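Local coordinates for B-type flagellar hook-associated protein 2 (Pseudomonas aeruginosa, PDB 5FHY) that caps the tip of the growing flagellar filament, helping flagellin monomers to polymerise there and preventing them from leaking out unassembled, at residues I69-T74 / K100-S105; P77-D82 / R92-Q97; T107-N112 / R116-S121. All coordinates share one frame; numbering follows the deposited sequence.

Contact 1 of 3, residues I69-T74 / K100-S105; sequences ISVGDT and KEAGVS
Val71 and Thr74 each turn one methyl toward 100-105 through the first torsion. In Val71, chi1 of 43° sets CG1 between the backbone N and the carbonyl carbon, where it faces both Ala102 and Val104. In Thr74, chi1 of -49° keeps OG1 beside the backbone N and sends CG2 to the position trans to that nitrogen, leading with the methyl rather than the hydroxyl. The closest approach is methyl to methyl, Thr74 CG2 to Ala102 CB at 3.9 Å. Val71 CG1 adds two looser contacts, with Ala102 CB at 4.3 Å and with Val104 CG2, also at 4.3 Å. Ala102 is thus touched by both residues, while Val104 offers the branch that lies beside its own backbone N. Val71 and Thr74 come together because Gly72 and Asp73 form a tight hairpin turn, closed by Val71 N to Thr74 O at 3.0 Å and by a weak return bond from Thr74 N to Val71 O. Deeper in, Ile69 and Val104 both lean on Leu76 and on Ile95 of helix 88-98, while Val71 packs on Ser121. No hydrogen bond or salt bridge crosses between 69-74 and 100-105: the hairpin turn meets the chain leaving the helix through methyl groups alone, a small and nondirectional hydrophobic contact held by dispersion and burial.

Contact 2 of 3, residues P77-D82 / R92-Q97; sequences PAITVD and RDAINQ
Ile79 and Ala94 mark the nearest approach of the two backbones, their CA atoms 7.5 Å apart, a separation at which a strand and a helix meet through side chains. Residues 79-81 are extended, whereas 92-97 are helical, with Asn96 N bonded to Arg92 O at 3.0 Å and weaker bonds made by Gln97 N near the helix end. No hydrogen bond joins the segments. The contact rests on one methyl, Ile79 CD1, at the end of a side chain that reaches straight for the helix: CG1 sits beside the backbone N (chi1 -65°) and the chain beyond it is fully extended (chi2 -175°). CD1 comes against the helix surface between two consecutive residues, 4.1 Å from Ala94 CB and 3.9 Å from Ile95 CG1. It also lies 4.1 Å from Ile95 N, so it touches the helix backbone as well as its side chains. Ala94 points its methyl toward the strand, and the isoleucine end rests against it. The side chains of Ile79 and Ile95 run roughly at right angles, the tip of Ile79 meeting the flank of Ile95. Met91 and Ala98 of the same helix and Leu67 of the adjoining strand also pack on Ile79. On another side of the helix, Arg92 makes a salt bridge with Asp194 of a second subunit. The arrangement is that of a helix packed on the face of an antiparallel sheet, helix 88-98 on strands 65-71 and 74-81, within the flagellin hook IN motif.

Contact 3 of 3, residues T107-N112 / R116-S121; sequences TIITDN and RLVLSS
Asp111 and Arg116 bring their side chains together at about a right angle, with the carboxylate and guanidinium planes turned 69° apart. Asp111 OD2, somewhat off the guanidinium plane, forms a salt bridge with Arg116 NH2 at 2.7 Å, while Asp111 OD1 lies in that plane at the edge, 3.5 Å from NH2. The hydrogen bond to OD2 is weak, its N-H pointing well off the oxygen at 127°. A bend at chi3 (74°) swings the end of the arginine toward the aspartate. NH2 is also bonded to Gly161 O and NH1 weakly to Ala163 O, while the buried NE has no partner in the model; the carboxylate of Asp111 and the two carbonyl oxygens would probably offset part of the cost of burying the guanidinium. Ser159 and Ala163 line a sodium site; the Arg116 side chain comes within about 4 Å (nearest atoms) of a bound sodium ion. On the same face of the sheet, Thr107 and Val118 run alongside each other in the same direction, with Thr107 CG2 3.8 Å from Val118 CB. Ile109 slants across Val118, and its CD1 rests 3.6 Å from Val118 CG2. The backbones beneath form an antiparallel ladder. Thr107 and Val118 are a hydrogen-bonded pair, with Val118 N to Thr107 O at 2.8 Å. Ile109 and Arg116 form another, and Ile108 and Leu117, non-hydrogen-bonded, stand between them with their side chains on the other face. There Ile108 packs on Leu88 and Arg92, and Leu117 on Met91, all of helix 88-98. Strand 114-121 continues the sheet to 48-50, while Ile108, Thr110 and Asn112 make backbone hydrogen bonds to a second subunit, consistent with the sheet being extended across the subunit boundary.

How the contacts relate
From the N terminus, strand 65-71 supplies the first half of contact 1 and turns back into strand 74-81, which opens contact 2. Contact 2 closes first, when helix 88-98 folds back on that strand; contact 1 closes just after the helix, enclosing contact 2 in its larger loop. Contact 3 then follows in series as the hairpin of 104-111 and 114-121. Contacts 1 and 3 share strand 104-111, and Ser105 N probably donates to Ser120 O between them. Ile95 of contact 2 also touches Leu119 of contact 3, so helix 88-98 lies against both the sheet of 65-71 and 74-81 and that of the hairpin.

Contact 1 of 3, residues I69-T74 / K100-S105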
ATOM      1  N   ILE B  69      -3.195 -15.838  67.285  1.00 90.10           N
ATOM      2  CA  ILE B  69      -3.898 -16.125  66.046  1.00 85.17           C
ATOM      3  C   ILE B  69      -3.323 -17.387  65.422  1.00 81.58           C
ATOM      4  O   ILE B  69      -2.109 -17.540  65.329  1.00 88.52           O
ATOM      5  CB  ILE B  69      -3.792 -14.948  65.053  1.00 84.43           C
ATOM      6  CG1 ILE B  69      -4.393 -13.678  65.660  1.00 82.34           C
ATOM      7  CG2 ILE B  69      -4.465 -15.291  63.732  1.00 81.80           C
ATOM      8  CD1 ILE B  69      -4.198 -12.444  64.803  1.00 77.26           C
ATOM      9  N   SER B  70      -4.191 -18.309  65.028  1.00 74.58           N
ATOM     10  CA  SER B  70      -3.732 -19.534  64.394  1.00 80.53           C
ATOM     11  C   SER B  70      -4.631 -19.904  63.228  1.00 82.03           C
ATOM     12  O   SER B  70      -5.788 -19.497  63.170  1.00 83.48           O
ATOM     13  CB  SER B  70      -3.682 -20.681  65.407  1.00 93.42           C
ATOM     14  OG  SER B  70      -4.881 -20.747  66.163  1.00100.90           O
ATOM     15  N   VAL B  71      -4.088 -20.674  62.295  1.00 85.00           N
ATOM     16  CA  VAL B  71      -4.872 -21.226  61.201  1.00 84.00           C
ATOM     17  C   VAL B  71      -4.568 -22.722  61.109  1.00 79.80           C
ATOM     18  O   VAL B  71      -3.586 -23.141  60.496  1.00 84.99           O
ATOM     19  CB  VAL B  71      -4.581 -20.486  59.862  1.00 98.29           C
ATOM     20  CG1 VAL B  71      -3.083 -20.230  59.687  1.00101.50           C
ATOM     21  CG2 VAL B  71      -5.182 -21.232  58.668  1.00 93.39           C
ATOM     22  N   GLY B  72      -5.401 -23.529  61.757  1.00 82.64           N
ATOM     23  CA  GLY B  72      -5.173 -24.960  61.804  1.00 97.73           C
ATOM     24  C   GLY B  72      -3.964 -25.327  62.645  1.00113.14           C
ATOM     25  O   GLY B  72      -3.845 -24.928  63.802  1.00108.55           O
ATOM     26  N   ASP B  73      -3.081 -26.121  62.048  1.00140.17           N
ATOM     27  CA  ASP B  73      -1.763 -26.437  62.595  1.00152.01           C
ATOM     28  C   ASP B  73      -1.020 -25.163  62.993  1.00151.29           C
ATOM     29  O   ASP B  73      -0.679 -24.966  64.161  1.00159.86           O
ATOM     30  CB  ASP B  73      -0.977 -27.254  61.543  1.00161.46           C
ATOM     31  CG  ASP B  73       0.526 -27.398  61.839  1.00168.36           C
ATOM     32  OD1 ASP B  73       1.156 -26.567  62.526  1.00169.07           O
ATOM     33  OD2 ASP B  73       1.106 -28.379  61.333  1.00171.18           O
ATOM     34  N   THR B  74      -0.776 -24.303  62.012  1.00133.53           N
ATOM     35  CA  THR B  74       0.128 -23.173  62.181  1.00121.46           C
ATOM     36  C   THR B  74      -0.330 -22.183  63.245  1.00110.42           C
ATOM     37  O   THR B  74      -1.503 -21.820  63.303  1.00101.84           O
ATOM     38  CB  THR B  74       0.298 -22.411  60.861  1.00116.42           C
ATOM     39  OG1 THR B  74       0.590 -23.338  59.810  1.00113.70           O
ATOM     40  CG2 THR B  74       1.429 -21.398  60.969  1.00117.12           C
ATOM     41  N   LYS B 100       3.008 -12.764  58.012  1.00 86.98           N
ATOM     42  CA  LYS B 100       3.619 -12.859  56.685  1.00 98.23           C
ATOM     43  C   LYS B 100       3.992 -14.295  56.358  1.00107.38           C
ATOM     44  O   LYS B 100       4.065 -14.689  55.195  1.00111.45           O
ATOM     45  CB  LYS B 100       4.870 -11.992  56.597  1.00 98.11           C
ATOM     46  CG  LYS B 100       4.877 -10.830  57.543  1.00106.58           C
ATOM     47  CD  LYS B 100       6.265 -10.605  58.104  1.00121.04           C
ATOM     48  CE  LYS B 100       6.739 -11.832  58.874  1.00129.45           C
ATOM     49  NZ  LYS B 100       5.737 -12.226  59.910  1.00130.15           N
ATOM     50  N   GLU B 101       4.249 -15.060  57.410  1.00108.76           N
ATOM     51  CA  GLU B 101       4.729 -16.426  57.302  1.00110.49           C
ATOM     52  C   GLU B 101       3.658 -17.393  56.805  1.00 93.16           C
ATOM     53  O   GLU B 101       3.888 -18.176  55.885  1.00 96.18           O
ATOM     54  CB  GLU B 101       5.240 -16.889  58.667  1.00129.01           C
ATOM     55  CG  GLU B 101       4.305 -16.538  59.835  1.00141.18           C
ATOM     56  CD  GLU B 101       4.546 -15.157  60.427  1.00153.46           C
ATOM     57  OE1 GLU B 101       4.552 -14.170  59.659  1.00155.83           O
ATOM     58  OE2 GLU B 101       4.720 -15.059  61.659  1.00158.98           O
ATOM     59  N   ALA B 102       2.488 -17.330  57.434  1.00 83.90           N
ATOM     60  CA  ALA B 102       1.417 -18.289  57.195  1.00 81.71           C
ATOM     61  C   ALA B 102       0.471 -17.825  56.094  1.00 83.99           C
ATOM     62  O   ALA B 102      -0.361 -18.593  55.612  1.00 84.46           O
ATOM     63  CB  ALA B 102       0.646 -18.540  58.478  1.00 79.64           C
ATOM     64  N   GLY B 103       0.601 -16.565  55.695  1.00 84.46           N
ATOM     65  CA  GLY B 103      -0.252 -16.020  54.659  1.00 87.69           C
ATOM     66  C   GLY B 103      -1.506 -15.433  55.265  1.00 87.05           C
ATOM     67  O   GLY B 103      -2.584 -15.473  54.671  1.00 89.24           O
ATOM     68  N   VAL B 104      -1.362 -14.875  56.460  1.00 87.87           N
ATOM     69  CA  VAL B 104      -2.470 -14.196  57.106  1.00 85.37           C
ATOM     70  C   VAL B 104      -2.299 -12.699  56.943  1.00 79.54           C
ATOM     71  O   VAL B 104      -1.286 -12.132  57.349  1.00 74.25           O
ATOM     72  CB  VAL B 104      -2.565 -14.540  58.603  1.00 92.35           C
ATOM     73  CG1 VAL B 104      -3.662 -13.715  59.274  1.00 92.34           C
ATOM     74  CG2 VAL B 104      -2.804 -16.033  58.793  1.00 94.08           C
ATOM     75  N   SER B 105      -3.290 -12.066  56.329  1.00 79.04           N
ATOM     76  CA  SER B 105      -3.263 -10.628  56.132  1.00 81.35           C
ATOM     77  C   SER B 105      -4.476 -10.034  56.821  1.00 77.45           C
ATOM     78  O   SER B 105      -5.357 -10.762  57.272  1.00 73.98           O
ATOM     79  CB  SER B 105      -3.254 -10.272  54.643  1.00 86.81           C
ATOM     80  OG  SER B 105      -4.503 -10.567  54.037  1.00103.04           O
TER

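Contact 2 of 3, residues P77-D82 / R92-Q97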
ATOM      1  N   PRO B  77       3.003 -15.830  65.885  1.00103.37           N
ATOM      2  CA  PRO B  77       3.629 -15.231  67.068  1.00103.74           C
ATOM      3  C   PRO B  77       2.590 -14.573  67.968  1.00 96.32           C
ATOM      4  O   PRO B  77       1.680 -13.922  67.453  1.00 85.07           O
ATOM      5  CB  PRO B  77       4.578 -14.190  66.477  1.00102.72           C
ATOM      6  CG  PRO B  77       4.948 -14.747  65.152  1.00101.63           C
ATOM      7  CD  PRO B  77       3.744 -15.504  64.651  1.00102.34           C
ATOM      8  N   ALA B  78       2.705 -14.763  69.278  1.00100.85           N
ATOM      9  CA  ALA B  78       1.794 -14.111  70.207  1.00 98.38           C
ATOM     10  C   ALA B  78       1.923 -12.600  70.064  1.00104.46           C
ATOM     11  O   ALA B  78       3.026 -12.056  70.112  1.00110.35           O
ATOM     12  CB  ALA B  78       2.084 -14.544  71.633  1.00 96.86           C
ATOM     13  N   ILE B  79       0.792 -11.926  69.893  1.00101.33           N
ATOM     14  CA  ILE B  79       0.798 -10.478  69.752  1.00101.32           C
ATOM     15  C   ILE B  79       0.474  -9.805  71.075  1.00101.11           C
ATOM     16  O   ILE B  79      -0.602 -10.007  71.636  1.00100.93           O
ATOM     17  CB  ILE B  79      -0.214  -9.998  68.688  1.00 95.55           C
ATOM     18  CG1 ILE B  79       0.181 -10.496  67.297  1.00 94.61           C
ATOM     19  CG2 ILE B  79      -0.315  -8.479  68.695  1.00 90.57           C
ATOM     20  CD1 ILE B  79      -0.700  -9.956  66.197  1.00 89.97           C
ATOM     21  N   THR B  80       1.401  -8.985  71.555  1.00100.32           N
ATOM     22  CA  THR B  80       1.181  -8.228  72.777  1.00103.21           C
ATOM     23  C   THR B  80       0.575  -6.879  72.432  1.00106.61           C
ATOM     24  O   THR B  80       1.122  -6.128  71.625  1.00109.62           O
ATOM     25  CB  THR B  80       2.487  -8.014  73.572  1.00104.74           C
ATOM     26  OG1 THR B  80       3.003  -9.278  74.002  1.00109.77           O
ATOM     27  CG2 THR B  80       2.236  -7.135  74.796  1.00102.56           C
ATOM     28  N   VAL B  81      -0.568  -6.581  73.037  1.00101.82           N
ATOM     29  CA  VAL B  81      -1.246  -5.325  72.779  1.00 94.78           C
ATOM     30  C   VAL B  81      -0.829  -4.365  73.879  1.00101.71           C
ATOM     31  O   VAL B  81      -1.058  -4.625  75.057  1.00103.82           O
ATOM     32  CB  VAL B  81      -2.778  -5.472  72.761  1.00 90.89           C
ATOM     33  CG1 VAL B  81      -3.436  -4.127  72.469  1.00 91.35           C
ATOM     34  CG2 VAL B  81      -3.200  -6.512  71.740  1.00 79.62           C
ATOM     35  N   ASP B  82      -0.209  -3.259  73.489  1.00110.58           N
ATOM     36  CA  ASP B  82       0.229  -2.247  74.442  1.00112.69           C
ATOM     37  C   ASP B  82      -0.219  -0.868  73.981  1.00109.66           C
ATOM     38  O   ASP B  82      -1.109  -0.753  73.143  1.00109.41           O
ATOM     39  CB  ASP B  82       1.753  -2.296  74.619  1.00114.68           C
ATOM     40  CG  ASP B  82       2.504  -2.275  73.295  1.00116.52           C
ATOM     41  OD1 ASP B  82       2.168  -1.454  72.416  1.00116.41           O
ATOM     42  OD2 ASP B  82       3.448  -3.080  73.139  1.00119.63           O
ATOM     43  N   ARG B  92      -4.029  -4.034  62.804  1.00 92.42           N
ATOM     44  CA  ARG B  92      -3.847  -4.309  61.380  1.00 95.87           C
ATOM     45  C   ARG B  92      -2.369  -4.421  61.007  1.00102.37           C
ATOM     46  O   ARG B  92      -1.959  -5.371  60.341  1.00108.59           O
ATOM     47  CB  ARG B  92      -4.508  -3.219  60.531  1.00 96.07           C
ATOM     48  CG  ARG B  92      -3.907  -3.076  59.139  1.00 96.60           C
ATOM     49  CD  ARG B  92      -4.645  -2.050  58.292  1.00104.31           C
ATOM     50  NE  ARG B  92      -4.590  -0.703  58.855  1.00108.99           N
ATOM     51  CZ  ARG B  92      -3.637   0.180  58.578  1.00109.06           C
ATOM     52  NH1 ARG B  92      -2.642  -0.147  57.769  1.00115.82           N
ATOM     53  NH2 ARG B  92      -3.667   1.382  59.129  1.00104.13           N
ATOM     54  N   ASP B  93      -1.572  -3.452  61.452  1.00 98.69           N
ATOM     55  CA  ASP B  93      -0.148  -3.427  61.137  1.00 96.17           C
ATOM     56  C   ASP B  93       0.578  -4.613  61.758  1.00 89.63           C
ATOM     57  O   ASP B  93       1.481  -5.185  61.150  1.00 84.79           O
ATOM     58  CB  ASP B  93       0.493  -2.122  61.620  1.00100.73           C
ATOM     59  CG  ASP B  93      -0.022  -0.907  60.875  1.00109.27           C
ATOM     60  OD1 ASP B  93      -0.467  -1.060  59.719  1.00114.76           O
ATOM     61  OD2 ASP B  93       0.026   0.204  61.444  1.00110.36           O
ATOM     62  N   ALA B  94       0.179  -4.979  62.973  1.00 88.28           N
ATOM     63  CA  ALA B  94       0.831  -6.065  63.695  1.00 89.23           C
ATOM     64  C   ALA B  94       0.570  -7.387  62.995  1.00 90.12           C
ATOM     65  O   ALA B  94       1.499  -8.119  62.657  1.00 88.91           O
ATOM     66  CB  ALA B  94       0.349  -6.124  65.133  1.00 85.86           C
ATOM     67  N   ILE B  95      -0.711  -7.672  62.782  1.00 90.39           N
ATOM     68  CA  ILE B  95      -1.150  -8.911  62.151  1.00 83.11           C
ATOM     69  C   ILE B  95      -0.533  -9.073  60.764  1.00 81.39           C
ATOM     70  O   ILE B  95      -0.129 -10.172  60.382  1.00 82.52           O
ATOM     71  CB  ILE B  95      -2.686  -8.972  62.036  1.00 76.28           C
ATOM     72  CG1 ILE B  95      -3.327  -8.982  63.422  1.00 77.90           C
ATOM     73  CG2 ILE B  95      -3.122 -10.214  61.274  1.00 73.52           C
ATOM     74  CD1 ILE B  95      -4.844  -9.033  63.377  1.00 75.65           C
ATOM     75  N   ASN B  96      -0.452  -7.974  60.016  1.00 86.57           N
ATOM     76  CA  ASN B  96       0.113  -8.010  58.671  1.00 92.32           C
ATOM     77  C   ASN B  96       1.565  -8.469  58.693  1.00 96.29           C
ATOM     78  O   ASN B  96       2.047  -9.085  57.742  1.00101.09           O
ATOM     79  CB  ASN B  96       0.029  -6.631  58.013  1.00 96.85           C
ATOM     80  CG  ASN B  96      -1.363  -6.300  57.516  1.00 97.99           C
ATOM     81  OD1 ASN B  96      -2.115  -7.179  57.094  1.00 96.87           O
ATOM     82  ND2 ASN B  96      -1.715  -5.021  57.565  1.00100.49           N
ATOM     83  N   GLN B  97       2.262  -8.146  59.779  1.00105.80           N
ATOM     84  CA  GLN B  97       3.658  -8.544  59.937  1.00110.01           C
ATOM     85  C   GLN B  97       3.807  -9.716  60.908  1.00 99.14           C
ATOM     86  O   GLN B  97       4.870 -10.329  60.991  1.00106.14           O
ATOM     87  CB  GLN B  97       4.522  -7.353  60.358  1.00123.30           C
ATOM     88  CG  GLN B  97       4.468  -6.218  59.336  1.00135.47           C
ATOM     89  CD  GLN B  97       5.708  -5.341  59.337  1.00150.10           C
ATOM     90  OE1 GLN B  97       6.834  -5.839  59.291  1.00158.67           O
ATOM     91  NE2 GLN B  97       5.506  -4.029  59.361  1.00154.70           N
TER

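Contact 3 of 3, residues T107-N112 / R116-S121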
ATOM      1  N   THR B 107      -7.148  -6.244  57.211  1.00 79.20           N
ATOM      2  CA  THR B 107      -7.556  -4.911  56.801  1.00 79.10           C
ATOM      3  C   THR B 107      -8.691  -4.434  57.692  1.00 76.83           C
ATOM      4  O   THR B 107      -9.111  -5.144  58.604  1.00 70.46           O
ATOM      5  CB  THR B 107      -8.009  -4.886  55.327  1.00 80.29           C
ATOM      6  OG1 THR B 107      -8.136  -3.529  54.882  1.00 75.39           O
ATOM      7  CG2 THR B 107      -9.347  -5.593  55.167  1.00 78.25           C
ATOM      8  N   ILE B 108      -9.174  -3.225  57.430  1.00 80.46           N
ATOM      9  CA  ILE B 108     -10.258  -2.646  58.208  1.00 76.78           C
ATOM     10  C   ILE B 108     -11.419  -2.364  57.264  1.00 84.50           C
ATOM     11  O   ILE B 108     -11.216  -1.895  56.143  1.00 87.87           O
ATOM     12  CB  ILE B 108      -9.829  -1.344  58.933  1.00 79.46           C
ATOM     13  CG1 ILE B 108      -8.527  -1.560  59.706  1.00 79.77           C
ATOM     14  CG2 ILE B 108     -10.925  -0.863  59.876  1.00 78.52           C
ATOM     15  CD1 ILE B 108      -8.164  -0.411  60.619  1.00 83.62           C
ATOM     16  N   ILE B 109     -12.633  -2.653  57.714  1.00 89.18           N
ATOM     17  CA  ILE B 109     -13.818  -2.389  56.911  1.00 83.70           C
ATOM     18  C   ILE B 109     -14.779  -1.543  57.726  1.00 81.32           C
ATOM     19  O   ILE B 109     -15.114  -1.883  58.859  1.00 81.00           O
ATOM     20  CB  ILE B 109     -14.520  -3.687  56.441  1.00 80.70           C
ATOM     21  CG1 ILE B 109     -13.744  -4.324  55.289  1.00 82.20           C
ATOM     22  CG2 ILE B 109     -15.941  -3.398  55.974  1.00 71.10           C
ATOM     23  CD1 ILE B 109     -14.435  -5.538  54.690  1.00 85.65           C
ATOM     24  N   THR B 110     -15.211  -0.432  57.139  1.00 81.89           N
ATOM     25  CA  THR B 110     -16.066   0.517  57.833  1.00 76.52           C
ATOM     26  C   THR B 110     -17.489   0.427  57.301  1.00 74.70           C
ATOM     27  O   THR B 110     -17.767   0.791  56.163  1.00 71.48           O
ATOM     28  CB  THR B 110     -15.548   1.964  57.679  1.00 79.48           C
ATOM     29  OG1 THR B 110     -14.152   2.009  58.000  1.00 80.14           O
ATOM     30  CG2 THR B 110     -16.307   2.912  58.595  1.00 74.17           C
ATOM     31  N   ASP B 111     -18.392  -0.064  58.141  1.00 73.38           N
ATOM     32  CA  ASP B 111     -19.789  -0.209  57.759  1.00 80.99           C
ATOM     33  C   ASP B 111     -20.669   0.644  58.669  1.00 79.28           C
ATOM     34  O   ASP B 111     -20.184   1.571  59.316  1.00 84.26           O
ATOM     35  CB  ASP B 111     -20.216  -1.682  57.803  1.00 89.17           C
ATOM     36  CG  ASP B 111     -20.101  -2.296  59.191  1.00 82.15           C
ATOM     37  OD1 ASP B 111     -19.240  -1.854  59.980  1.00 76.60           O
ATOM     38  OD2 ASP B 111     -20.877  -3.229  59.492  1.00 76.28           O
ATOM     39  N   ASN B 112     -21.960   0.342  58.717  1.00 74.28           N
ATOM     40  CA  ASN B 112     -22.879   1.141  59.524  1.00 79.51           C
ATOM     41  C   ASN B 112     -22.771   0.802  61.003  1.00 80.61           C
ATOM     42  O   ASN B 112     -23.365   1.471  61.848  1.00 81.81           O
ATOM     43  CB  ASN B 112     -24.321   0.955  59.052  1.00 78.86           C
ATOM     44  CG  ASN B 112     -24.563   1.554  57.685  1.00 80.24           C
ATOM     45  OD1 ASN B 112     -23.845   2.455  57.253  1.00 80.88           O
ATOM     46  ND2 ASN B 112     -25.576   1.052  56.993  1.00 81.36           N
ATOM     47  N   ARG B 116     -14.069  -2.659  61.677  1.00 68.75           N
ATOM     48  CA  ARG B 116     -13.748  -3.983  62.200  1.00 68.78           C
ATOM     49  C   ARG B 116     -12.533  -4.558  61.494  1.00 70.77           C
ATOM     50  O   ARG B 116     -12.183  -4.134  60.393  1.00 78.10           O
ATOM     51  CB  ARG B 116     -14.938  -4.931  62.034  1.00 68.54           C
ATOM     52  CG  ARG B 116     -15.130  -5.457  60.614  1.00 63.14           C
ATOM     53  CD  ARG B 116     -16.360  -6.346  60.530  1.00 60.93           C
ATOM     54  NE  ARG B 116     -17.577  -5.544  60.588  1.00 62.78           N
ATOM     55  CZ  ARG B 116     -18.756  -5.993  61.002  1.00 64.33           C
ATOM     56  NH1 ARG B 116     -18.889  -7.250  61.405  1.00 68.27           N
ATOM     57  NH2 ARG B 116     -19.800  -5.177  61.016  1.00 79.40           N
ATOM     58  N   LEU B 117     -11.893  -5.534  62.124  1.00 63.52           N
ATOM     59  CA  LEU B 117     -10.742  -6.177  61.508  1.00 68.64           C
ATOM     60  C   LEU B 117     -11.208  -7.307  60.604  1.00 65.46           C
ATOM     61  O   LEU B 117     -12.065  -8.101  60.984  1.00 67.42           O
ATOM     62  CB  LEU B 117      -9.778  -6.705  62.572  1.00 76.47           C
ATOM     63  CG  LEU B 117      -8.964  -5.658  63.333  1.00 72.25           C
ATOM     64  CD1 LEU B 117      -8.422  -6.233  64.635  1.00 72.66           C
ATOM     65  CD2 LEU B 117      -7.841  -5.111  62.465  1.00 76.87           C
ATOM     66  N   VAL B 118     -10.646  -7.367  59.400  1.00 63.82           N
ATOM     67  CA  VAL B 118     -10.982  -8.419  58.450  1.00 65.14           C
ATOM     68  C   VAL B 118      -9.705  -9.183  58.125  1.00 71.17           C
ATOM     69  O   VAL B 118      -8.739  -8.613  57.614  1.00 76.81           O
ATOM     70  CB  VAL B 118     -11.623  -7.850  57.161  1.00 68.30           C
ATOM     71  CG1 VAL B 118     -11.807  -8.952  56.117  1.00 65.81           C
ATOM     72  CG2 VAL B 118     -12.959  -7.187  57.478  1.00 60.57           C
ATOM     73  N   LEU B 119      -9.699 -10.473  58.439  1.00 68.31           N
ATOM     74  CA  LEU B 119      -8.492 -11.275  58.309  1.00 71.37           C
ATOM     75  C   LEU B 119      -8.646 -12.350  57.238  1.00 69.99           C
ATOM     76  O   LEU B 119      -9.698 -12.979  57.121  1.00 72.87           O
ATOM     77  CB  LEU B 119      -8.130 -11.903  59.659  1.00 76.85           C
ATOM     78  CG  LEU B 119      -7.628 -10.980  60.779  1.00 74.83           C
ATOM     79  CD1 LEU B 119      -8.762 -10.185  61.428  1.00 65.61           C
ATOM     80  CD2 LEU B 119      -6.886 -11.791  61.826  1.00 80.98           C
ATOM     81  N   SER B 120      -7.599 -12.535  56.440  1.00 67.40           N
ATOM     82  CA  SER B 120      -7.623 -13.511  55.353  1.00 69.02           C
ATOM     83  C   SER B 120      -6.441 -14.470  55.421  1.00 76.89           C
ATOM     84  O   SER B 120      -5.345 -14.094  55.830  1.00 80.93           O
ATOM     85  CB  SER B 120      -7.622 -12.809  53.991  1.00 64.17           C
ATOM     86  OG  SER B 120      -8.793 -12.038  53.801  1.00 71.30           O
ATOM     87  N   SER B 121      -6.671 -15.711  55.005  1.00 70.02           N
ATOM     88  CA  SER B 121      -5.605 -16.698  54.916  1.00 73.47           C
ATOM     89  C   SER B 121      -5.458 -17.181  53.477  1.00 77.81           C
ATOM     90  O   SER B 121      -6.413 -17.146  52.708  1.00 84.89           O
ATOM     91  CB  SER B 121      -5.886 -17.878  55.846  1.00 73.39           C
ATOM     92  OG  SER B 121      -5.010 -18.954  55.572  1.00 74.94           O
TER